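Local structure of single-stranded-DNA-specific exonuclease RecJ (Thermus thermophilus, 2ZXR) at residues 27-33 with 625-629; 591-597 with 650-654; 611-615 with 635-639; 532-536 with 642-646. The protein degrades single-stranded DNA in the 5' to 3' direction as an exonuclease that depends on divalent metal ions, with no detectable activity on single-stranded RNA. All coordinates share one frame. Residue numbers count along the deposited sequence, not the author numbering.

All four contacts involve the last two helices of the chain, 624-639 and 643-655, which follow each other directly. Contacts 1 and 3 use the first of these, and their centres are about 18 Å apart. Contacts 2 and 4 use the second, and their centres are about 17 Å apart. Contacts 3 and 4 are the two that touch: Ala637 meets His642, Leu645 and Phe646 where the two helices meet. Along the chain, contact 3 is nested inside the loops closed by contacts 2 and 4. Contacts 2 and 4 cross, and contact 1 crosses the other three. The helix pair thus joins helix 29-37 near the N-terminus, the loop after strand 517-528 and the loops of the C-terminal domain, all away from the metal site.

Contact 1. Residues 27-33 with 625-629; sequences VGPEAAL and RLKAL
Residues 625-629 form one turn of helix 624-639. They cross the first turn of helix 29-37 at 76°, with the short segment axes 10.3 Å apart. The nearest alpha carbons are those of Pro29 and Leu626, 5.3 Å apart. Gly28 is the N-cap of helix 29-37. The CA-to-CB bond of Arg625 points toward this helix start, and chi1 m, chi2 t and chi3 m carry its guanidinium over Gly28. Arg625 NH2 lies 3.0 Å from Gly28 CA, where a side chain would clash. Gly28 CA and Pro29 CD cover one face of the guanidinium. Arg625 NH1 is 3.5 Å from Glu30 OE1, a salt bridge of charges alone, with the oxygen well out of the guanidinium plane. NH2 also pairs with Glu446 of helix 440-447. Arg625 O is 3.4 Å from Pro29 CG. One water donates to Arg625 O at 2.8 Å and to Glu30 OE2 at 2.7 Å. Leu626 CG lies 4.2 Å from Pro29 CB. Leu629, t at both chi angles, places CD1 at 4.0 Å from Pro29 CB and 3.9 Å from Leu33 CD1. This is a steep helix-helix crossing: a C-terminal-domain helix packs on the first turn of a helix near the N-terminus.

Contact 2. Residues 591-597 with 650-654; sequences LPPRPVL and LLAYW
Trp654 is the main side chain of this contact. It belongs to the helical turn 650-654, which packs against the irregular, proline-rich segment 591-597. Pro592 (phi/psi -70°/162°) and Pro595 (-53°/144°) are extended, while Pro593 (-69°/-36°) has helical angles. Arg594 CA and Trp654 CA are 5.6 Å apart; Leu591 CA and Leu650 CA are 8.4 Å apart. Trp654 has chi1 m and chi2 137°, which places the indole against Pro595. Pro595 CA sits 3.4 Å from the centroid of the five-membered ring, 12° off the normal, a CH-pi contact. Pro595 CB is 3.4 Å from Trp654 CD1. Arg594 O lies over the same face, 3.7 Å from Trp654 CZ3. The indole NE1 is buried with no partner in the model. This is proline-aromatic packing within the C-terminal domain, joining helix 643-655 to the loop between strands 587-588 and 601-603 of its parallel sheet. Pro592 and Pro593 also touch Tyr560 of strand 558-560. Leu591, chi1 m and chi2 t, points toward the helix. Leu591 CD1 makes a CH-pi contact over the Tyr653 ring (chi1 t, chi2 76°), 3.9 Å from the centroid. Leu591 CD2 is 4.3 Å from Leu650 CD1. Leu597 CD2 and Leu651 CD2, both on m, t rotamers, meet at 3.8 Å. One water donates to Pro593 O at 2.9 Å and to Trp654 O at 2.8 Å.

Contact 3. Residues 611-615 with 635-639; sequences ARLSA and LFAYE
Arg612 NH2 lies 3.0 Å from Glu639 OE1, a salt bridge, with the oxygen near the guanidinium plane. Arg612 is extended, with chi1, chi2 and chi3 all t, so it reaches the helical segment 635-639 although its CA-to-CB bond points sideways. Glu639 meets it with chi1 m and chi2 t. Arg612 NH1 is 3.7 Å from Tyr638 CE1, at the edge of the ring. The same NH1 is hydrogen-bonded to Gly606 O, and Tyr638 OH to Leu605 N. The contact joins the loop between strand 601-603 and helix 624-639 to the C-terminal end of that helix, within the C-terminal domain. Segment 611-615 has no regular structure, and Leu613 (phi -72°, psi 50°) is the centre of an inverse gamma turn. The van der Waals contacts are made by Leu635, which is m at both chi angles and points toward the loop. Its CD1 lies over one face of the guanidinium and 4.3 Å from Arg612 CG. Leu635 CD2 is 3.1 Å from Ser614 OG.

Contact 4. Residues 532-536 with 642-646; sequences ALEGG and HPGLF
This is a loop packed on the N-terminus of helix 643-655, whose N-cap is His642. The loop 532-536 follows strand 517-528 of the RecJ OB domain, and the helix belongs to the C-terminal domain, so the contact ties the two together. The closest alpha carbons are those of Gly536 and Leu645, 4.1 Å apart; Leu533 CA and His642 CA are 8.3 Å apart. The CA-to-CB bond of His642 points toward the loop, and with chi1 t and chi2 -68° the ring makes two hydrogen bonds. His642 ND1 accepts from Leu645 N at 3.0 Å, the capping bond. The backbone also closes the turn, with Phe646 N bonded to His642 O at 2.9 Å. The loop is extended at Leu533 (phi -137°, psi 114°). After Glu534 come Gly535 (134°/173°) and Gly536 (94°/-178°). A side chain at either would jam against the preceding carbonyl, and at Gly536 it would also strike Gly644 and Leu645. Without a side chain at Gly536, its CA can sit 3.4 Å from Gly644 O. Leu533, t at both chi angles, brings CD1 to 4.3 Å from Leu645 CD1. Leu645 has chi1 m and chi2 t, and also touches Ala637. On the loop, Glu534 pairs with strand 5-9 through Arg8 and backbone bonds to Trp7 and Val9. Across the interface, His642 NE2 donates to Leu533 O at 2.7 Å.

Contact 1. Residues 27-33 with 625-629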
loop_
_atom_site.group_PDB
_atom_site.type_symbol
_atom_site.label_atom_id
_atom_site.label_comp_id
_atom_site.label_asym_id
_atom_site.label_seq_id
_atom_site.Cartn_x
_atom_site.Cartn_y
_atom_site.Cartn_z
ATOM N N VAL A 27 -7.993 -13.597 -16.145
ATOM C CA VAL A 27 -8.732 -13.266 -14.929
ATOM C C VAL A 27 -10.004 -12.486 -15.228
ATOM O O VAL A 27 -10.159 -11.911 -16.304
ATOM C CB VAL A 27 -7.860 -12.407 -13.945
ATOM C CG1 VAL A 27 -6.607 -13.186 -13.520
ATOM C CG2 VAL A 27 -7.459 -11.082 -14.613
ATOM N N GLY A 28 -10.921 -12.480 -14.269
ATOM C CA GLY A 28 -12.146 -11.724 -14.419
ATOM C C GLY A 28 -11.913 -10.217 -14.408
ATOM O O GLY A 28 -10.775 -9.756 -14.249
ATOM N N PRO A 29 -12.983 -9.413 -14.564
ATOM C CA PRO A 29 -12.921 -7.943 -14.586
ATOM C C PRO A 29 -12.415 -7.219 -13.313
ATOM O O PRO A 29 -11.740 -6.217 -13.417
ATOM C CB PRO A 29 -14.351 -7.540 -14.974
ATOM C CG PRO A 29 -15.196 -8.639 -14.365
ATOM C CD PRO A 29 -14.373 -9.900 -14.657
ATOM N N GLU A 30 -12.719 -7.724 -12.126
ATOM C CA GLU A 30 -12.255 -7.078 -10.893
ATOM C C GLU A 30 -10.750 -7.065 -10.775
ATOM O O GLU A 30 -10.125 -6.007 -10.647
ATOM C CB GLU A 30 -12.829 -7.784 -9.665
ATOM C CG GLU A 30 -14.338 -7.741 -9.577
ATOM C CD GLU A 30 -14.985 -8.749 -10.494
ATOM O OE1 GLU A 30 -14.279 -9.699 -10.930
ATOM O OE2 GLU A 30 -16.191 -8.591 -10.768
ATOM N N ALA A 31 -10.162 -8.252 -10.812
ATOM C CA ALA A 31 -8.721 -8.385 -10.717
ATOM C C ALA A 31 -8.038 -7.654 -11.878
ATOM O O ALA A 31 -7.009 -6.992 -11.692
ATOM C CB ALA A 31 -8.342 -9.865 -10.710
ATOM N N ALA A 32 -8.606 -7.758 -13.078
ATOM C CA ALA A 32 -8.013 -7.071 -14.229
ATOM C C ALA A 32 -7.990 -5.565 -13.987
ATOM O O ALA A 32 -7.097 -4.875 -14.451
ATOM C CB ALA A 32 -8.786 -7.386 -15.508
ATOM N N LEU A 33 -8.980 -5.055 -13.269
ATOM C CA LEU A 33 -9.031 -3.632 -12.960
ATOM C C LEU A 33 -7.782 -3.281 -12.134
ATOM O O LEU A 33 -7.089 -2.286 -12.404
ATOM C CB LEU A 33 -10.289 -3.339 -12.140
ATOM C CG LEU A 33 -11.360 -2.421 -12.719
ATOM C CD1 LEU A 33 -12.690 -2.632 -11.976
ATOM C CD2 LEU A 33 -10.898 -0.987 -12.583
ATOM N N ARG A 625 -19.090 -11.470 -16.869
ATOM C CA ARG A 625 -18.765 -10.869 -15.586
ATOM C C ARG A 625 -18.392 -9.399 -15.764
ATOM O O ARG A 625 -18.575 -8.593 -14.854
ATOM C CB ARG A 625 -17.623 -11.638 -14.914
ATOM C CG ARG A 625 -18.025 -13.018 -14.385
ATOM C CD ARG A 625 -17.153 -13.391 -13.192
ATOM N NE ARG A 625 -15.806 -13.793 -13.576
ATOM C CZ ARG A 625 -14.724 -13.658 -12.804
ATOM N NH1 ARG A 625 -14.809 -13.119 -11.600
ATOM N NH2 ARG A 625 -13.546 -14.090 -13.234
ATOM N N LEU A 626 -17.862 -9.052 -16.937
ATOM C CA LEU A 626 -17.514 -7.662 -17.207
ATOM C C LEU A 626 -18.858 -6.910 -17.252
ATOM O O LEU A 626 -19.016 -5.837 -16.665
ATOM C CB LEU A 626 -16.799 -7.528 -18.560
ATOM C CG LEU A 626 -15.753 -6.427 -18.786
ATOM C CD1 LEU A 626 -15.623 -6.175 -20.276
ATOM C CD2 LEU A 626 -16.120 -5.146 -18.105
ATOM N N LYS A 627 -19.835 -7.500 -17.928
ATOM C CA LYS A 627 -21.146 -6.871 -18.050
ATOM C C LYS A 627 -21.763 -6.687 -16.686
ATOM O O LYS A 627 -22.292 -5.620 -16.357
ATOM C CB LYS A 627 -22.075 -7.728 -18.904
ATOM C CG LYS A 627 -22.680 -6.979 -20.070
ATOM C CD LYS A 627 -24.193 -7.172 -20.139
ATOM C CE LYS A 627 -24.588 -8.411 -20.928
ATOM N NZ LYS A 627 -26.072 -8.438 -21.153
ATOM N N ALA A 628 -21.693 -7.752 -15.901
ATOM C CA ALA A 628 -22.235 -7.748 -14.557
ATOM C C ALA A 628 -21.604 -6.651 -13.717
ATOM O O ALA A 628 -22.287 -6.009 -12.927
ATOM C CB ALA A 628 -22.004 -9.117 -13.895
ATOM N N LEU A 629 -20.297 -6.441 -13.862
ATOM C CA LEU A 629 -19.655 -5.375 -13.084
ATOM C C LEU A 629 -20.238 -4.003 -13.472
ATOM O O LEU A 629 -20.557 -3.175 -12.607
ATOM C CB LEU A 629 -18.135 -5.377 -13.305
ATOM C CG LEU A 629 -17.297 -4.353 -12.537
ATOM C CD1 LEU A 629 -15.839 -4.885 -12.430
ATOM C CD2 LEU A 629 -17.326 -3.001 -13.233
HETATM O O HOH W 1 -18.539 -8.879 -12.031
#

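Contact 2. Residues 591-597 with 650-654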
loop_
_atom_site.group_PDB
_atom_site.type_symbol
_atom_site.label_atom_id
_atom_site.label_comp_id
_atom_site.label_asym_id
_atom_site.label_seq_id
_atom_site.Cartn_x
_atom_site.Cartn_y
_atom_site.Cartn_z
ATOM N N LEU A 591 -32.196 3.501 -20.808
ATOM C CA LEU A 591 -30.901 3.708 -21.429
ATOM C C LEU A 591 -30.915 3.540 -22.941
ATOM O O LEU A 591 -31.442 2.554 -23.457
ATOM C CB LEU A 591 -29.882 2.719 -20.827
ATOM C CG LEU A 591 -29.832 2.647 -19.301
ATOM C CD1 LEU A 591 -28.750 1.667 -18.857
ATOM C CD2 LEU A 591 -29.554 4.025 -18.746
ATOM N N PRO A 592 -30.346 4.506 -23.674
ATOM C CA PRO A 592 -30.371 4.285 -25.118
ATOM C C PRO A 592 -29.426 3.143 -25.511
ATOM O O PRO A 592 -28.545 2.742 -24.740
ATOM C CB PRO A 592 -29.952 5.642 -25.700
ATOM C CG PRO A 592 -29.285 6.349 -24.579
ATOM C CD PRO A 592 -29.992 5.894 -23.340
ATOM N N PRO A 593 -29.612 2.586 -26.712
ATOM C CA PRO A 593 -28.758 1.488 -27.170
ATOM C C PRO A 593 -27.317 1.897 -27.468
ATOM O O PRO A 593 -26.383 1.130 -27.223
ATOM C CB PRO A 593 -29.490 0.984 -28.411
ATOM C CG PRO A 593 -30.106 2.251 -28.961
ATOM C CD PRO A 593 -30.669 2.882 -27.700
ATOM N N ARG A 594 -27.133 3.096 -28.008
ATOM C CA ARG A 594 -25.803 3.576 -28.343
ATOM C C ARG A 594 -25.540 4.931 -27.724
ATOM O O ARG A 594 -26.458 5.635 -27.347
ATOM C CB ARG A 594 -25.647 3.634 -29.865
ATOM C CG ARG A 594 -25.612 2.241 -30.493
ATOM C CD ARG A 594 -26.105 2.212 -31.926
ATOM N NE ARG A 594 -27.492 2.657 -32.037
ATOM C CZ ARG A 594 -27.853 3.884 -32.402
ATOM N NH1 ARG A 594 -26.931 4.796 -32.705
ATOM N NH2 ARG A 594 -29.138 4.209 -32.451
ATOM N N PRO A 595 -24.273 5.323 -27.628
ATOM C CA PRO A 595 -23.987 6.620 -27.024
ATOM C C PRO A 595 -24.714 7.845 -27.574
ATOM O O PRO A 595 -25.004 7.958 -28.775
ATOM C CB PRO A 595 -22.465 6.738 -27.142
ATOM C CG PRO A 595 -22.091 5.726 -28.197
ATOM C CD PRO A 595 -23.036 4.606 -27.973
ATOM N N VAL A 596 -25.025 8.750 -26.651
ATOM C CA VAL A 596 -25.667 10.011 -26.966
ATOM C C VAL A 596 -24.962 11.011 -26.049
ATOM O O VAL A 596 -25.347 11.184 -24.887
ATOM C CB VAL A 596 -27.172 9.965 -26.662
ATOM C CG1 VAL A 596 -27.822 11.282 -27.090
ATOM C CG2 VAL A 596 -27.819 8.797 -27.403
ATOM N N LEU A 597 -23.906 11.628 -26.572
ATOM C CA LEU A 597 -23.093 12.576 -25.812
ATOM C C LEU A 597 -23.368 14.033 -26.185
ATOM O O LEU A 597 -24.113 14.304 -27.119
ATOM C CB LEU A 597 -21.608 12.233 -25.992
ATOM C CG LEU A 597 -21.231 10.799 -25.556
ATOM C CD1 LEU A 597 -19.735 10.568 -25.703
ATOM C CD2 LEU A 597 -21.650 10.584 -24.100
ATOM N N LEU A 650 -22.108 4.509 -17.573
ATOM C CA LEU A 650 -22.944 4.484 -18.764
ATOM C C LEU A 650 -22.052 4.354 -19.991
ATOM O O LEU A 650 -22.370 3.603 -20.908
ATOM C CB LEU A 650 -23.818 5.743 -18.833
ATOM C CG LEU A 650 -24.756 5.839 -20.048
ATOM C CD1 LEU A 650 -25.527 4.537 -20.240
ATOM C CD2 LEU A 650 -25.711 6.994 -19.848
ATOM N N LEU A 651 -20.929 5.070 -20.010
ATOM C CA LEU A 651 -20.009 4.951 -21.143
ATOM C C LEU A 651 -19.521 3.498 -21.282
ATOM O O LEU A 651 -19.458 2.953 -22.387
ATOM C CB LEU A 651 -18.803 5.864 -20.961
ATOM C CG LEU A 651 -19.104 7.364 -20.874
ATOM C CD1 LEU A 651 -17.762 8.118 -20.880
ATOM C CD2 LEU A 651 -19.963 7.812 -22.065
ATOM N N ALA A 652 -19.189 2.855 -20.166
ATOM C CA ALA A 652 -18.716 1.474 -20.247
ATOM C C ALA A 652 -19.875 0.612 -20.736
ATOM O O ALA A 652 -19.682 -0.341 -21.502
ATOM C CB ALA A 652 -18.213 0.980 -18.861
ATOM N N TYR A 653 -21.078 0.964 -20.289
ATOM C CA TYR A 653 -22.289 0.244 -20.672
ATOM C C TYR A 653 -22.494 0.263 -22.195
ATOM O O TYR A 653 -22.819 -0.772 -22.778
ATOM C CB TYR A 653 -23.510 0.847 -19.983
ATOM C CG TYR A 653 -24.826 0.192 -20.372
ATOM C CD1 TYR A 653 -25.185 -1.049 -19.867
ATOM C CD2 TYR A 653 -25.700 0.812 -21.269
ATOM C CE1 TYR A 653 -26.377 -1.664 -20.243
ATOM C CE2 TYR A 653 -26.904 0.201 -21.649
ATOM C CZ TYR A 653 -27.227 -1.040 -21.130
ATOM O OH TYR A 653 -28.399 -1.667 -21.517
ATOM N N TRP A 654 -22.322 1.423 -22.835
ATOM C CA TRP A 654 -22.483 1.491 -24.298
ATOM C C TRP A 654 -21.457 0.525 -24.905
ATOM O O TRP A 654 -21.761 -0.243 -25.808
ATOM C CB TRP A 654 -22.129 2.858 -24.895
ATOM C CG TRP A 654 -22.791 4.106 -24.379
ATOM C CD1 TRP A 654 -22.162 5.313 -24.107
ATOM C CD2 TRP A 654 -24.177 4.334 -24.172
ATOM N NE1 TRP A 654 -23.078 6.262 -23.751
ATOM C CE2 TRP A 654 -24.323 5.695 -23.780
ATOM C CE3 TRP A 654 -25.307 3.534 -24.278
ATOM C CZ2 TRP A 654 -25.560 6.263 -23.495
ATOM C CZ3 TRP A 654 -26.514 4.087 -23.996
ATOM C CH2 TRP A 654 -26.638 5.449 -23.603
HETATM O O HOH W 2 -23.643 0.350 -27.749
#

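Contact 3. Residues 611-615 with 635-639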
loop_
_atom_site.group_PDB
_atom_site.type_symbol
_atom_site.label_atom_id
_atom_site.label_comp_id
_atom_site.label_asym_id
_atom_site.label_seq_id
_atom_site.Cartn_x
_atom_site.Cartn_y
_atom_site.Cartn_z
ATOM N N ALA A 611 -36.169 -1.318 -17.464
ATOM C CA ALA A 611 -34.821 -0.770 -17.530
ATOM C C ALA A 611 -34.051 -1.270 -16.310
ATOM O O ALA A 611 -32.937 -1.774 -16.424
ATOM C CB ALA A 611 -34.866 0.760 -17.529
ATOM N N ARG A 612 -34.663 -1.131 -15.145
ATOM C CA ARG A 612 -34.047 -1.562 -13.915
ATOM C C ARG A 612 -33.686 -3.040 -13.957
ATOM O O ARG A 612 -32.793 -3.494 -13.244
ATOM C CB ARG A 612 -34.984 -1.306 -12.754
ATOM C CG ARG A 612 -34.353 -1.624 -11.440
ATOM C CD ARG A 612 -35.097 -0.969 -10.308
ATOM N NE ARG A 612 -34.240 -0.924 -9.138
ATOM C CZ ARG A 612 -33.745 0.188 -8.606
ATOM N NH1 ARG A 612 -34.033 1.365 -9.135
ATOM N NH2 ARG A 612 -32.932 0.112 -7.561
ATOM N N LEU A 613 -34.390 -3.795 -14.791
ATOM C CA LEU A 613 -34.112 -5.212 -14.904
ATOM C C LEU A 613 -32.806 -5.491 -15.616
ATOM O O LEU A 613 -32.745 -6.273 -16.557
ATOM C CB LEU A 613 -35.275 -5.913 -15.574
ATOM C CG LEU A 613 -36.379 -6.128 -14.539
ATOM C CD1 LEU A 613 -35.869 -7.096 -13.474
ATOM C CD2 LEU A 613 -36.768 -4.811 -13.880
ATOM N N SER A 614 -31.765 -4.792 -15.148
ATOM C CA SER A 614 -30.380 -4.925 -15.605
ATOM C C SER A 614 -29.786 -5.434 -14.293
ATOM O O SER A 614 -28.575 -5.441 -14.056
ATOM C CB SER A 614 -29.776 -3.563 -15.958
ATOM O OG SER A 614 -29.380 -2.851 -14.798
ATOM N N ALA A 615 -30.707 -5.838 -13.432
ATOM C CA ALA A 615 -30.411 -6.393 -12.137
ATOM C C ALA A 615 -30.569 -7.922 -12.174
ATOM O O ALA A 615 -30.475 -8.579 -11.141
ATOM C CB ALA A 615 -31.361 -5.789 -11.105
ATOM N N LEU A 635 -26.381 0.516 -11.359
ATOM C CA LEU A 635 -27.385 0.492 -10.304
ATOM C C LEU A 635 -26.908 1.203 -9.067
ATOM O O LEU A 635 -27.682 1.920 -8.437
ATOM C CB LEU A 635 -27.749 -0.946 -9.912
ATOM C CG LEU A 635 -28.780 -1.708 -10.739
ATOM C CD1 LEU A 635 -30.123 -0.952 -10.741
ATOM C CD2 LEU A 635 -28.264 -1.858 -12.131
ATOM N N PHE A 636 -25.644 0.981 -8.689
ATOM C CA PHE A 636 -25.106 1.621 -7.486
ATOM C C PHE A 636 -25.076 3.132 -7.649
ATOM O O PHE A 636 -25.558 3.846 -6.780
ATOM C CB PHE A 636 -23.681 1.127 -7.161
ATOM C CG PHE A 636 -23.020 1.886 -6.035
ATOM C CD1 PHE A 636 -23.372 1.644 -4.702
ATOM C CD2 PHE A 636 -22.096 2.900 -6.310
ATOM C CE1 PHE A 636 -22.821 2.406 -3.661
ATOM C CE2 PHE A 636 -21.535 3.668 -5.280
ATOM C CZ PHE A 636 -21.899 3.421 -3.950
ATOM N N ALA A 637 -24.497 3.615 -8.755
ATOM C CA ALA A 637 -24.423 5.055 -8.993
ATOM C C ALA A 637 -25.814 5.661 -9.156
ATOM O O ALA A 637 -26.029 6.819 -8.791
ATOM C CB ALA A 637 -23.567 5.373 -10.233
ATOM N N TYR A 638 -26.742 4.893 -9.713
ATOM C CA TYR A 638 -28.112 5.393 -9.875
ATOM C C TYR A 638 -28.730 5.625 -8.499
ATOM O O TYR A 638 -29.168 6.738 -8.194
ATOM C CB TYR A 638 -28.967 4.402 -10.677
ATOM C CG TYR A 638 -30.398 4.855 -10.851
ATOM C CD1 TYR A 638 -31.438 4.219 -10.173
ATOM C CD2 TYR A 638 -30.715 5.922 -11.702
ATOM C CE1 TYR A 638 -32.765 4.622 -10.337
ATOM C CE2 TYR A 638 -32.029 6.337 -11.873
ATOM C CZ TYR A 638 -33.059 5.682 -11.187
ATOM O OH TYR A 638 -34.380 6.078 -11.364
ATOM N N GLU A 639 -28.748 4.582 -7.665
ATOM C CA GLU A 639 -29.304 4.676 -6.312
ATOM C C GLU A 639 -28.637 5.777 -5.468
ATOM O O GLU A 639 -29.289 6.457 -4.678
ATOM C CB GLU A 639 -29.186 3.319 -5.583
ATOM C CG GLU A 639 -29.875 2.152 -6.332
ATOM C CD GLU A 639 -29.761 0.776 -5.631
ATOM O OE1 GLU A 639 -30.205 -0.235 -6.245
ATOM O OE2 GLU A 639 -29.241 0.704 -4.481
#

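Contact 4. Residues 532-536 with 642-646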
loop_
_atom_site.group_PDB
_atom_site.type_symbol
_atom_site.label_atom_id
_atom_site.label_comp_id
_atom_site.label_asym_id
_atom_site.label_seq_id
_atom_site.Cartn_x
_atom_site.Cartn_y
_atom_site.Cartn_z
ATOM N N ALA A 532 -19.746 11.930 0.805
ATOM C CA ALA A 532 -19.166 12.346 -0.458
ATOM C C ALA A 532 -18.333 11.161 -0.912
ATOM O O ALA A 532 -17.681 10.506 -0.090
ATOM C CB ALA A 532 -18.274 13.581 -0.252
ATOM N N LEU A 533 -18.369 10.879 -2.209
ATOM C CA LEU A 533 -17.622 9.763 -2.768
ATOM C C LEU A 533 -16.985 10.272 -4.047
ATOM O O LEU A 533 -17.687 10.603 -4.985
ATOM C CB LEU A 533 -18.588 8.622 -3.072
ATOM C CG LEU A 533 -18.074 7.183 -3.035
ATOM C CD1 LEU A 533 -19.180 6.235 -3.528
ATOM C CD2 LEU A 533 -16.827 7.066 -3.894
ATOM N N GLU A 534 -15.659 10.353 -4.081
ATOM C CA GLU A 534 -14.960 10.840 -5.260
ATOM C C GLU A 534 -14.848 9.810 -6.378
ATOM O O GLU A 534 -14.811 8.602 -6.130
ATOM C CB GLU A 534 -13.558 11.311 -4.882
ATOM C CG GLU A 534 -13.530 12.378 -3.806
ATOM C CD GLU A 534 -12.351 13.324 -3.965
ATOM O OE1 GLU A 534 -11.193 12.892 -3.734
ATOM O OE2 GLU A 534 -12.585 14.503 -4.336
ATOM N N GLY A 535 -14.804 10.289 -7.614
ATOM C CA GLY A 535 -14.672 9.392 -8.741
ATOM C C GLY A 535 -15.616 9.670 -9.886
ATOM O O GLY A 535 -16.510 10.501 -9.785
ATOM N N GLY A 536 -15.421 8.954 -10.985
ATOM C CA GLY A 536 -16.279 9.143 -12.136
ATOM C C GLY A 536 -15.664 10.124 -13.103
ATOM O O GLY A 536 -14.568 10.620 -12.865
ATOM N N HIS A 642 -25.159 9.493 -8.081
ATOM C CA HIS A 642 -23.809 9.974 -8.311
ATOM C C HIS A 642 -23.590 10.194 -9.806
ATOM O O HIS A 642 -23.276 9.260 -10.543
ATOM C CB HIS A 642 -22.790 8.976 -7.737
ATOM C CG HIS A 642 -21.413 9.540 -7.616
ATOM N ND1 HIS A 642 -20.645 9.850 -8.714
ATOM C CD2 HIS A 642 -20.695 9.920 -6.531
ATOM C CE1 HIS A 642 -19.511 10.400 -8.316
ATOM N NE2 HIS A 642 -19.517 10.456 -6.997
ATOM N N PRO A 643 -23.733 11.454 -10.267
ATOM C CA PRO A 643 -23.568 11.803 -11.677
ATOM C C PRO A 643 -22.285 11.363 -12.363
ATOM O O PRO A 643 -22.331 10.860 -13.479
ATOM C CB PRO A 643 -23.759 13.330 -11.684
ATOM C CG PRO A 643 -24.712 13.549 -10.537
ATOM C CD PRO A 643 -24.116 12.643 -9.484
ATOM N N GLY A 644 -21.146 11.553 -11.704
ATOM C CA GLY A 644 -19.880 11.160 -12.305
ATOM C C GLY A 644 -19.724 9.666 -12.549
ATOM O O GLY A 644 -19.359 9.259 -13.653
ATOM N N LEU A 645 -20.003 8.860 -11.516
ATOM C CA LEU A 645 -19.900 7.391 -11.573
ATOM C C LEU A 645 -20.943 6.782 -12.495
ATOM O O LEU A 645 -20.694 5.819 -13.209
ATOM C CB LEU A 645 -20.064 6.810 -10.161
ATOM C CG LEU A 645 -18.841 7.076 -9.264
ATOM C CD1 LEU A 645 -19.134 6.853 -7.779
ATOM C CD2 LEU A 645 -17.704 6.179 -9.760
ATOM N N PHE A 646 -22.132 7.357 -12.470
ATOM C CA PHE A 646 -23.219 6.866 -13.310
ATOM C C PHE A 646 -22.861 7.159 -14.758
ATOM O O PHE A 646 -23.008 6.298 -15.628
ATOM C CB PHE A 646 -24.506 7.583 -12.958
ATOM C CG PHE A 646 -25.671 7.099 -13.727
ATOM C CD1 PHE A 646 -26.243 5.869 -13.432
ATOM C CD2 PHE A 646 -26.188 7.854 -14.772
ATOM C CE1 PHE A 646 -27.302 5.405 -14.164
ATOM C CE2 PHE A 646 -27.255 7.385 -15.503
ATOM C CZ PHE A 646 -27.810 6.166 -15.200
#